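Local structure of putative fimbrial subunit (Corynebacterium diphtheriae, 4HSS) at residues I126-P131 with F281-T286. The protein probably polymerises as the major pilin SpaD into the shaft of a surface pilus, stabilised by internal isopeptide bonds. Sequence-based numbering, arbitrary orientation.
Sequences IVTGAP and FNNPNT
V127 faces N283 and A130 faces N285 where the 126-131 segment, a short strand running out into a loop, passes the turn that follows strand 272-282; the CA atoms of A130 and N285 are 5.1 Å apart, and the two hydrogen bonds across run from side-chain amides to a backbone carbonyl. The polar centre of the contact is that carbonyl, of T128, on which two asparagine amides converge. N283 ND2 donates to T128 O over 3.1 Å with an N-H...O angle of 158°, the oxygen lying in the plane of the N283 amide while the donor is tilted 19° from the carbonyl plane. With CG anti to the backbone N (chi1 179°), the N283 side chain reaches straight across to this oxygen, roughly perpendicular to the T128 side chain. A second, weak bond comes from N285 ND2, 3.4 Å from T128 O. The other end of the N283 amide is occupied too: V127 CG1 packs against OD1 at 3.3 Å, the two side chains lying alongside and pointing opposite ways, and OD1 weakly accepts the backbone N of N285 within its own turn, which may help hold the amide's rotation. V127's other methyl, CG2, approaches the edge of the F281 ring, 4.2 Å from CE1. Farther along, A130 CB rests on N285 CB at 4.0 Å, and the T286 methyl CG2 lies near G129 O. F281 also packs on P185 and V290, and P284 on P185 and W187, so the turn is backed by its own domain. The contact joins the N-terminal prealbumin-like domain to the adhesin-type middle domain, away from the calcium site. One firm and one weak amide donor on a single main-chain oxygen, with limited apolar packing and 327 Å² buried in all, imply a small, largely polar interface between successive pilin domains.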
loop_
_atom_site.group_PDB
_atom_site.type_symbol
_atom_site.label_atom_id
_atom_site.label_comp_id
_atom_site.label_asym_id
_atom_site.label_seq_id
_atom_site.Cartn_x
_atom_site.Cartn_y
_atom_site.Cartn_z
ATOM N N ILE A 126 12.120 -0.031 6.766
ATOM C CA ILE A 126 13.386 0.644 7.036
ATOM C C ILE A 126 14.289 0.627 5.795
ATOM O O ILE A 126 14.621 -0.434 5.247
ATOM C CB ILE A 126 14.112 0.053 8.284
ATOM C CG1 ILE A 126 13.241 0.153 9.590
ATOM C CG2 ILE A 126 15.513 0.647 8.472
ATOM C CD1 ILE A 126 12.649 1.577 9.981
ATOM N N VAL A 127 14.686 1.846 5.390
ATOM C CA VAL A 127 15.677 2.180 4.356
ATOM C C VAL A 127 16.982 2.439 5.133
ATOM O O VAL A 127 17.114 3.456 5.823
ATOM C CB VAL A 127 15.203 3.414 3.555
ATOM C CG1 VAL A 127 16.131 3.746 2.416
ATOM C CG2 VAL A 127 13.771 3.252 3.056
ATOM N N THR A 128 17.898 1.487 5.080
ATOM C CA THR A 128 19.164 1.524 5.813
ATOM C C THR A 128 20.137 2.540 5.237
ATOM O O THR A 128 20.085 2.855 4.052
ATOM C CB THR A 128 19.824 0.118 5.845
ATOM O OG1 THR A 128 20.230 -0.274 4.535
ATOM C CG2 THR A 128 18.932 -0.963 6.476
ATOM N N GLY A 129 21.022 3.032 6.100
ATOM C CA GLY A 129 22.120 3.927 5.758
ATOM C C GLY A 129 23.268 3.143 5.133
ATOM O O GLY A 129 23.277 1.900 5.153
ATOM N N ALA A 130 24.252 3.866 4.585
ATOM C CA ALA A 130 25.417 3.283 3.912
ATOM C C ALA A 130 26.424 2.694 4.893
ATOM O O ALA A 130 26.526 3.188 6.018
ATOM C CB ALA A 130 26.107 4.351 3.060
ATOM N N PRO A 131 27.206 1.670 4.482
ATOM C CA PRO A 131 28.238 1.119 5.383
ATOM C C PRO A 131 29.346 2.136 5.689
ATOM O O PRO A 131 29.601 3.043 4.898
ATOM C CB PRO A 131 28.811 -0.076 4.599
ATOM C CG PRO A 131 27.793 -0.368 3.528
ATOM C CD PRO A 131 27.199 0.962 3.186
ATOM N N PHE A 281 11.655 2.079 -5.455
ATOM C CA PHE A 281 12.601 3.171 -5.535
ATOM C C PHE A 281 13.960 2.653 -5.146
ATOM O O PHE A 281 14.051 1.575 -4.554
ATOM C CB PHE A 281 12.182 4.352 -4.638
ATOM C CG PHE A 281 11.940 3.982 -3.199
ATOM C CD1 PHE A 281 12.999 3.859 -2.306
ATOM C CD2 PHE A 281 10.649 3.748 -2.730
ATOM C CE1 PHE A 281 12.776 3.483 -0.982
ATOM C CE2 PHE A 281 10.428 3.385 -1.398
ATOM C CZ PHE A 281 11.494 3.257 -0.536
ATOM N N ASN A 282 15.017 3.444 -5.456
ATOM C CA ASN A 282 16.402 3.183 -5.061
ATOM C C ASN A 282 16.643 3.598 -3.616
ATOM O O ASN A 282 16.067 4.581 -3.131
ATOM C CB ASN A 282 17.391 3.947 -5.969
ATOM C CG ASN A 282 17.322 5.469 -5.882
ATOM O OD1 ASN A 282 16.244 6.085 -5.958
ATOM N ND2 ASN A 282 18.481 6.121 -5.768
ATOM N N ASN A 283 17.508 2.870 -2.931
ATOM C CA ASN A 283 17.940 3.313 -1.619
ATOM C C ASN A 283 19.013 4.355 -1.933
ATOM O O ASN A 283 20.002 4.009 -2.584
ATOM C CB ASN A 283 18.442 2.137 -0.755
ATOM C CG ASN A 283 18.934 2.495 0.633
ATOM O OD1 ASN A 283 19.105 3.654 0.983
ATOM N ND2 ASN A 283 19.168 1.508 1.463
ATOM N N PRO A 284 18.793 5.657 -1.632
ATOM C CA PRO A 284 19.781 6.686 -2.031
ATOM C C PRO A 284 21.216 6.424 -1.556
ATOM O O PRO A 284 22.168 6.802 -2.238
ATOM C CB PRO A 284 19.225 7.955 -1.392
ATOM C CG PRO A 284 17.753 7.705 -1.308
ATOM C CD PRO A 284 17.645 6.271 -0.933
ATOM N N ASN A 285 21.363 5.733 -0.428
ATOM C CA ASN A 285 22.643 5.446 0.198
ATOM C C ASN A 285 23.343 4.203 -0.358
ATOM O O ASN A 285 24.560 4.244 -0.519
ATOM C CB ASN A 285 22.471 5.288 1.705
ATOM C CG ASN A 285 21.729 6.414 2.372
ATOM O OD1 ASN A 285 22.055 7.586 2.216
ATOM N ND2 ASN A 285 20.704 6.079 3.125
ATOM N N THR A 286 22.620 3.102 -0.580
ATOM C CA THR A 286 23.224 1.844 -1.031
ATOM C C THR A 286 22.976 1.601 -2.522
ATOM O O THR A 286 23.548 0.671 -3.086
ATOM C CB THR A 286 22.704 0.658 -0.182
ATOM O OG1 THR A 286 21.346 0.361 -0.545
ATOM C CG2 THR A 286 22.822 0.912 1.363
#